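Long-range contacts in nuclear transport factor 2 family protein (Rhodopseudomonas palustris, PDB 3DM8), which is of unknown function but belongs to the nuclear transport factor 2 superfamily through a SnoaL-like domain, and may be an isomerase: residues 5-10 with 75-80; 28-33 with 113-118; 99-104 with 129-134. All coordinates share one frame; numbering follows the deposited sequence.

Contact 1 of 3, residues 5-10 with 75-80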
# COMPACT_ATOMS: atom_id res chain seq x y z
N SER A 5 3.35 -6.06 19.00
CA SER A 5 3.46 -7.30 18.23
C SER A 5 4.01 -7.08 16.85
O SER A 5 4.60 -7.99 16.26
CB SER A 5 2.10 -8.02 18.15
OG SER A 5 1.74 -8.53 19.45
N LEU A 6 3.83 -5.88 16.33
CA LEU A 6 4.35 -5.59 14.97
C LEU A 6 5.90 -5.69 14.97
O LEU A 6 6.53 -6.25 14.05
CB LEU A 6 3.92 -4.20 14.52
CG LEU A 6 4.50 -3.74 13.18
CD1 LEU A 6 3.98 -4.66 12.05
CD2 LEU A 6 4.28 -2.22 12.89
N TRP A 7 6.48 -5.14 16.01
CA TRP A 7 7.95 -5.13 16.17
C TRP A 7 8.49 -6.56 16.36
O TRP A 7 9.58 -6.94 15.85
CB TRP A 7 8.42 -4.17 17.27
CG TRP A 7 7.79 -2.78 17.14
CD1 TRP A 7 7.13 -2.09 18.09
CD2 TRP A 7 7.75 -1.97 15.96
NE1 TRP A 7 6.69 -0.87 17.59
CE2 TRP A 7 7.04 -0.79 16.28
CE3 TRP A 7 8.22 -2.14 14.66
CZ2 TRP A 7 6.82 0.22 15.35
CZ3 TRP A 7 8.01 -1.12 13.74
CH2 TRP A 7 7.33 0.04 14.09
N ARG A 8 7.74 -7.35 17.11
CA ARG A 8 8.11 -8.75 17.37
C ARG A 8 8.06 -9.56 16.08
O ARG A 8 8.93 -10.39 15.78
CB ARG A 8 7.24 -9.38 18.45
CG ARG A 8 7.36 -8.74 19.79
CD ARG A 8 6.52 -9.46 20.81
NE ARG A 8 5.15 -9.64 20.34
CZ ARG A 8 4.58 -10.83 20.14
NH1 ARG A 8 5.24 -11.95 20.39
NH2 ARG A 8 3.33 -10.89 19.72
N PHE A 9 7.02 -9.28 15.29
CA PHE A 9 6.86 -9.94 14.00
C PHE A 9 7.97 -9.52 13.06
O PHE A 9 8.54 -10.33 12.35
CB PHE A 9 5.49 -9.60 13.39
CG PHE A 9 5.35 -9.97 11.96
CD1 PHE A 9 5.34 -11.29 11.57
CD2 PHE A 9 5.14 -9.01 11.02
CE1 PHE A 9 5.22 -11.63 10.24
CE2 PHE A 9 4.99 -9.36 9.68
CZ PHE A 9 5.05 -10.68 9.30
N SER A 10 8.30 -8.24 13.08
CA SER A 10 9.29 -7.71 12.17
C SER A 10 10.64 -8.36 12.48
O SER A 10 11.40 -8.72 11.56
CB SER A 10 9.36 -6.18 12.25
OG SER A 10 10.27 -5.69 11.25
N GLU A 75 8.65 4.40 6.80
CA GLU A 75 8.18 5.72 6.35
C GLU A 75 6.99 6.23 7.12
O GLU A 75 6.90 7.42 7.40
CB GLU A 75 7.90 5.70 4.85
CG GLU A 75 9.19 5.52 4.04
CD GLU A 75 9.01 5.25 2.51
OE1 GLU A 75 7.90 4.89 2.02
OE2 GLU A 75 10.02 5.35 1.79
N SER A 76 6.06 5.35 7.43
CA SER A 76 4.87 5.72 8.21
C SER A 76 4.53 4.49 9.04
O SER A 76 4.66 3.38 8.56
CB SER A 76 3.63 6.01 7.34
OG SER A 76 3.89 6.71 6.12
N VAL A 77 4.06 4.72 10.23
CA VAL A 77 3.60 3.64 11.11
C VAL A 77 2.42 4.13 11.93
O VAL A 77 2.49 5.18 12.59
CB VAL A 77 4.70 3.22 12.09
CG1 VAL A 77 4.20 2.10 12.98
CG2 VAL A 77 5.97 2.80 11.33
N MET A 78 1.35 3.37 11.86
CA MET A 78 0.11 3.63 12.57
C MET A 78 -0.24 2.41 13.43
O MET A 78 -0.61 1.37 12.93
CB MET A 78 -0.97 4.01 11.54
CG MET A 78 -0.49 5.23 10.71
SD MET A 78 -1.72 6.14 9.67
CE MET A 78 -0.78 7.41 8.74
N LEU A 79 -0.05 2.58 14.72
CA LEU A 79 -0.20 1.49 15.68
C LEU A 79 -1.49 1.57 16.42
O LEU A 79 -1.85 2.60 16.94
CB LEU A 79 0.91 1.49 16.70
CG LEU A 79 2.35 1.25 16.31
CD1 LEU A 79 3.15 1.19 17.59
CD2 LEU A 79 2.49 -0.01 15.50
N GLY A 80 -2.17 0.44 16.51
CA GLY A 80 -3.31 0.29 17.41
C GLY A 80 -3.04 -0.85 18.40
O GLY A 80 -1.96 -1.42 18.41

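Contact 2 of 3, residues 28-33 with 113-118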
# COMPACT_ATOMS: atom_id res chain seq x y z
N ILE A 28 4.91 -16.89 16.10
CA ILE A 28 4.12 -15.66 16.00
C ILE A 28 3.03 -15.72 14.98
O ILE A 28 2.06 -15.02 15.10
CB ILE A 28 5.01 -14.41 15.78
CG1 ILE A 28 4.26 -13.13 16.18
CG2 ILE A 28 5.49 -14.28 14.38
CD1 ILE A 28 5.23 -11.88 16.43
N ILE A 29 3.16 -16.59 14.00
CA ILE A 29 2.13 -16.73 12.96
C ILE A 29 0.97 -17.59 13.48
O ILE A 29 1.20 -18.72 13.97
CB ILE A 29 2.71 -17.36 11.69
CG1 ILE A 29 3.75 -16.43 11.02
CG2 ILE A 29 1.60 -17.62 10.65
CD1 ILE A 29 3.27 -15.04 10.85
N ASP A 30 -0.27 -17.08 13.46
CA ASP A 30 -1.43 -17.86 13.95
C ASP A 30 -1.66 -19.06 13.06
O ASP A 30 -1.48 -18.97 11.86
CB ASP A 30 -2.71 -17.04 13.92
CG ASP A 30 -3.88 -17.71 14.63
OD1 ASP A 30 -3.96 -17.64 15.89
OD2 ASP A 30 -4.78 -18.23 13.94
N ASP A 31 -2.13 -20.16 13.65
CA ASP A 31 -2.32 -21.37 12.89
C ASP A 31 -3.27 -21.13 11.71
O ASP A 31 -3.15 -21.79 10.65
CB ASP A 31 -2.91 -22.51 13.72
CG ASP A 31 -1.90 -23.20 14.65
OD1 ASP A 31 -0.68 -22.92 14.57
OD2 ASP A 31 -2.36 -24.07 15.44
N ASN A 32 -4.19 -20.18 11.88
CA ASN A 32 -5.22 -19.93 10.86
C ASN A 32 -5.11 -18.58 10.26
O ASN A 32 -6.09 -17.99 9.84
CB ASN A 32 -6.63 -20.13 11.43
CG ASN A 32 -6.82 -21.53 12.00
OD1 ASN A 32 -7.03 -21.74 13.23
ND2 ASN A 32 -6.64 -22.50 11.15
N ILE A 33 -3.89 -18.07 10.21
CA ILE A 33 -3.66 -16.77 9.59
C ILE A 33 -4.33 -16.62 8.22
O ILE A 33 -4.33 -17.53 7.37
CB ILE A 33 -2.16 -16.45 9.47
CG1 ILE A 33 -1.92 -15.00 8.97
CG2 ILE A 33 -1.45 -17.50 8.55
CD1 ILE A 33 -0.52 -14.50 9.19
N ASN A 113 -3.81 -12.29 20.68
CA ASN A 113 -3.12 -13.08 21.66
C ASN A 113 -1.68 -13.20 21.26
O ASN A 113 -1.02 -14.20 21.51
CB ASN A 113 -3.74 -14.46 21.73
CG ASN A 113 -5.07 -14.45 22.45
OD1 ASN A 113 -5.22 -13.83 23.51
ND2 ASN A 113 -6.03 -15.15 21.88
N GLY A 114 -1.24 -12.14 20.62
CA GLY A 114 0.17 -11.89 20.34
C GLY A 114 0.61 -12.60 19.09
O GLY A 114 1.80 -12.70 18.77
N ARG A 115 -0.37 -13.13 18.38
CA ARG A 115 -0.07 -13.83 17.12
C ARG A 115 -0.66 -13.05 15.96
O ARG A 115 -1.74 -12.49 16.06
CB ARG A 115 -0.65 -15.24 17.14
CG ARG A 115 -0.03 -16.15 18.19
CD ARG A 115 -0.47 -17.60 17.97
NE ARG A 115 -1.82 -17.70 18.46
CZ ARG A 115 -2.10 -17.86 19.75
NH1 ARG A 115 -1.11 -17.95 20.63
NH2 ARG A 115 -3.36 -17.91 20.17
N LEU A 116 0.04 -13.10 14.85
CA LEU A 116 -0.42 -12.49 13.57
C LEU A 116 -1.53 -13.32 12.98
O LEU A 116 -1.33 -14.47 12.61
CB LEU A 116 0.73 -12.37 12.58
CG LEU A 116 0.44 -11.67 11.24
CD1 LEU A 116 0.16 -10.17 11.54
CD2 LEU A 116 1.56 -11.88 10.28
N THR A 117 -2.70 -12.72 12.85
CA THR A 117 -3.93 -13.39 12.38
C THR A 117 -4.39 -12.95 11.00
O THR A 117 -5.09 -13.65 10.30
CB THR A 117 -5.08 -13.24 13.38
OG1 THR A 117 -5.35 -11.84 13.60
CG2 THR A 117 -4.76 -13.98 14.68
N ASN A 118 -3.96 -11.77 10.62
CA ASN A 118 -4.32 -11.19 9.33
C ASN A 118 -3.19 -10.28 8.83
O ASN A 118 -2.70 -9.40 9.56
CB ASN A 118 -5.66 -10.45 9.42
CG ASN A 118 -6.28 -10.18 8.05
OD1 ASN A 118 -5.74 -9.41 7.25
ND2 ASN A 118 -7.37 -10.86 7.76
O HOH W 1 -4.39 -16.03 17.89
O HOH W 2 -7.41 -15.22 10.89

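Contact 3 of 3, residues 99-104 with 129-134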
# COMPACT_ATOMS: atom_id res chain seq x y z
N ARG A 99 21.16 -9.01 -8.17
CA ARG A 99 20.46 -7.81 -8.63
C ARG A 99 19.99 -6.94 -7.41
O ARG A 99 19.33 -7.45 -6.53
CB ARG A 99 19.25 -8.26 -9.48
CG ARG A 99 18.46 -7.12 -10.08
CD ARG A 99 19.40 -6.22 -10.83
NE ARG A 99 18.69 -5.21 -11.61
CZ ARG A 99 19.27 -4.41 -12.49
NH1 ARG A 99 20.58 -4.50 -12.69
NH2 ARG A 99 18.56 -3.51 -13.17
N PRO A 100 20.36 -5.64 -7.34
CA PRO A 100 19.73 -4.83 -6.31
C PRO A 100 18.34 -4.39 -6.62
O PRO A 100 18.03 -3.92 -7.71
CB PRO A 100 20.62 -3.58 -6.22
CG PRO A 100 21.72 -3.78 -7.11
CD PRO A 100 21.42 -4.91 -8.03
N ILE A 101 17.52 -4.49 -5.60
CA ILE A 101 16.14 -4.16 -5.78
C ILE A 101 15.66 -3.42 -4.56
O ILE A 101 15.99 -3.77 -3.46
CB ILE A 101 15.29 -5.43 -6.01
CG1 ILE A 101 15.73 -6.16 -7.29
CG2 ILE A 101 13.77 -5.06 -5.99
CD1 ILE A 101 15.10 -7.53 -7.44
N SER A 102 14.93 -2.34 -4.80
CA SER A 102 14.25 -1.59 -3.71
C SER A 102 12.76 -1.82 -3.83
O SER A 102 12.21 -1.75 -4.94
CB SER A 102 14.64 -0.10 -3.81
OG SER A 102 13.85 0.74 -2.99
N VAL A 103 12.11 -2.13 -2.72
CA VAL A 103 10.68 -2.47 -2.69
C VAL A 103 9.96 -1.59 -1.70
O VAL A 103 10.35 -1.56 -0.54
CB VAL A 103 10.48 -3.94 -2.28
CG1 VAL A 103 9.03 -4.33 -2.37
CG2 VAL A 103 11.32 -4.86 -3.19
N ARG A 104 8.94 -0.86 -2.15
CA ARG A 104 8.15 -0.07 -1.25
C ARG A 104 6.80 -0.76 -1.00
O ARG A 104 6.09 -1.13 -1.95
CB ARG A 104 7.88 1.31 -1.83
CG ARG A 104 7.13 2.10 -0.86
CD ARG A 104 6.87 3.49 -1.34
NE ARG A 104 7.90 4.42 -0.84
CZ ARG A 104 8.85 4.95 -1.58
NH1 ARG A 104 9.01 4.63 -2.86
NH2 ARG A 104 9.70 5.77 -1.01
N VAL A 129 8.84 -5.12 -10.76
CA VAL A 129 9.01 -5.98 -11.96
C VAL A 129 10.06 -5.35 -12.85
O VAL A 129 10.91 -6.03 -13.42
CB VAL A 129 7.68 -6.25 -12.77
CG1 VAL A 129 8.00 -6.75 -14.19
CG2 VAL A 129 6.76 -7.24 -12.04
N GLU A 130 9.99 -4.03 -13.00
CA GLU A 130 10.95 -3.34 -13.85
C GLU A 130 12.37 -3.52 -13.37
O GLU A 130 13.32 -3.77 -14.17
CB GLU A 130 10.65 -1.86 -13.97
CG GLU A 130 9.46 -1.59 -14.86
CD GLU A 130 9.67 -0.45 -15.85
OE1 GLU A 130 10.30 0.58 -15.48
OE2 GLU A 130 9.18 -0.58 -17.00
N GLN A 131 12.53 -3.38 -12.07
CA GLN A 131 13.87 -3.52 -11.47
C GLN A 131 14.39 -4.93 -11.60
O GLN A 131 15.59 -5.15 -11.89
CB GLN A 131 13.84 -3.15 -9.99
CG GLN A 131 13.72 -1.70 -9.69
CD GLN A 131 13.71 -1.51 -8.18
OE1 GLN A 131 14.75 -1.56 -7.52
NE2 GLN A 131 12.51 -1.32 -7.63
N ALA A 132 13.49 -5.90 -11.45
CA ALA A 132 13.89 -7.33 -11.52
C ALA A 132 14.30 -7.73 -12.96
O ALA A 132 15.24 -8.53 -13.15
CB ALA A 132 12.76 -8.25 -11.00
N LEU A 133 13.63 -7.15 -13.96
CA LEU A 133 13.84 -7.54 -15.38
C LEU A 133 14.99 -6.72 -15.93
O LEU A 133 15.74 -7.16 -16.82
CB LEU A 133 12.62 -7.24 -16.26
CG LEU A 133 11.30 -8.02 -16.16
CD1 LEU A 133 10.23 -7.39 -17.06
CD2 LEU A 133 11.46 -9.47 -16.47
N GLY A 134 15.09 -5.52 -15.38
CA GLY A 134 16.23 -4.62 -15.57
C GLY A 134 16.01 -3.91 -16.88
O GLY A 134 16.93 -3.28 -17.44
O HOH W 3 17.15 -0.83 -7.72

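Contact 1 of 3, residues 5-10 with 75-80
The first turn of the N-terminal helix packs against strand 67-79, at one edge of this chain's curved sheet, a helix-on-sheet contact of the NTF2-like alpha+beta fold. Leu6 and Trp7 meet Val77 and Leu79, whose side chains both leave the strand toward the helix, and the contact is purely apolar. From CB, Trp7 turns its CG beside the backbone N (chi1 -49°), carrying the indole to the strand. NE1 passes 4.1 Å from Leu79 CD1, where the two side chains cross obliquely. Next, CZ2 comes 4.0 Å from Val77 CG1. CH2 meets both branches of the valine tip to tip, 3.9 Å from Val77 CG1. A large side chain suits this place because the axes of 5-10 and 75-79 lie 11.1 Å apart and the indole, leaving its backbone at a slant, reaches across. An alanine in place of Trp7 removes the indole and would probably leave Leu6 as the strand's main apolar partner, loosening the packing of Val77 and Leu79. Buried Leu6, beside Ala84 of strand 83-94 and Thr109 of strand 100-112, touches Leu79 CD2 with its CD2 at 3.9 Å; the same methyl sits 3.9 Å above one face of the Trp7 ring, toward the rim.

Contact 2 of 3, residues 28-33 with 113-118
Asn113 and Gly114 form the tight hairpin turn between strands 100-112 and 115-123, both with positive phi, which asparagine and glycine tolerate best. The carbonyl O of Gly114 rests 3.6 Å from Ile28 CG1 and also accepts a hydrogen bond from Arg8 of the N-terminal helix. At Arg115 the chain enters the strand, and its CA-H leans on Ile28 O. The side chain bends at chi3 (-77°) so that NE meets Asp30 OD1 edge-on, in the guanidinium plane, at 3.3 Å; this is a weak hydrogen bond within a salt bridge, the carboxylate being turned 31° from the guanidinium. Water 1 donates to the same OD1 and weakly accepts from NE. Leu116 then makes the parallel beta bridge with Ile29 by which the short strand 29-30 pairs with strand 115-123 of the NTF2-like sheet. Its N donates to Ile28 O (2.8 Å), nearly along the C=O axis, and its O accepts from Asp30 N (2.9 Å), met from above the carbonyl plane. Its branched tip lies buried on the face it shares with Ile29: Leu116 CD2 lies 3.6 Å from Ile29 CD1, alongside, and is met obliquely by Ile33 CD1 at 3.5 Å. The two isoleucines can both reach it because the chain turns a corner at Asp31 and Asn32, where an Asx turn, Asn32 N to Asp30 OD2, and a type I turn from Asp30 to Ile33 take it round. Thr117 presents CG2 to Asp30 CB at 3.8 Å, whereas its OG1 bonds weakly to Gln110 O. With Asn118 it forms a classic beta bulge opposite Gln110, and water 2 donates to both Thr117 O (2.9 Å) and Asn32 O.

Contact 3 of 3, residues 99-104 with 129-134
The end of helix 125-133 lies along the start of strand 100-112 in the NTF2-like fold; the axes of 129-133 and 100-104 are 8.3 Å apart and nearly antiparallel (175°). Gln131 carries most of the contact. Its chain runs extended beyond CG and sets the terminal amide against the backbone of Ser102, pairing with both its N-H and its C=O much as a neighbouring strand would. Ser102 N donates almost straight to Gln131 OE1 (2.8 Å), in the amide plane and on a lone pair, and Gln131 NE2 donates to Ser102 O (2.7 Å). A glutamine suits this place by supplying acceptor and donor side by side, and the pairing fixes which end of the amide is which. OE1 receives a second hydrogen from water 3 at 2.5 Å, which also donates to Pro100 O, while NE2 has a weak further bond to Asp127 O. Gln131 O accepts from Arg99 NE (3.1 Å), which lies in the carbonyl plane; a bend at chi2 (53°) brings the guanidinium edge there. Gly134, whose positive phi suits glycine, has no CB to crowd the arginine, so Arg99 NH2 comes 3.5 Å from Gly134 CA.

How the contacts relate
All three contacts reach the same mixed sheet. Contacts 1 and 2 are neighbours, their centres 15 Å apart, joined where Arg8 and Phe9 of helix 5-19 meet Gly114, Ile28 and Leu116; along the chain their segments alternate. Contact 3 lies on the other side of the chain's centre from contact 2, centres 30 Å and nearest atoms about 17 Å apart; their segments also alternate, and strands 100-112 and 115-123 are consecutive in the chain and adjacent in the sheet. Contact 3 opens after contact 1 has closed, yet a salt bridge from Glu75 to Arg104 links them. Helices from both chain ends thus pack on one sheet, and contacts 1 and 3 touch the second subunit.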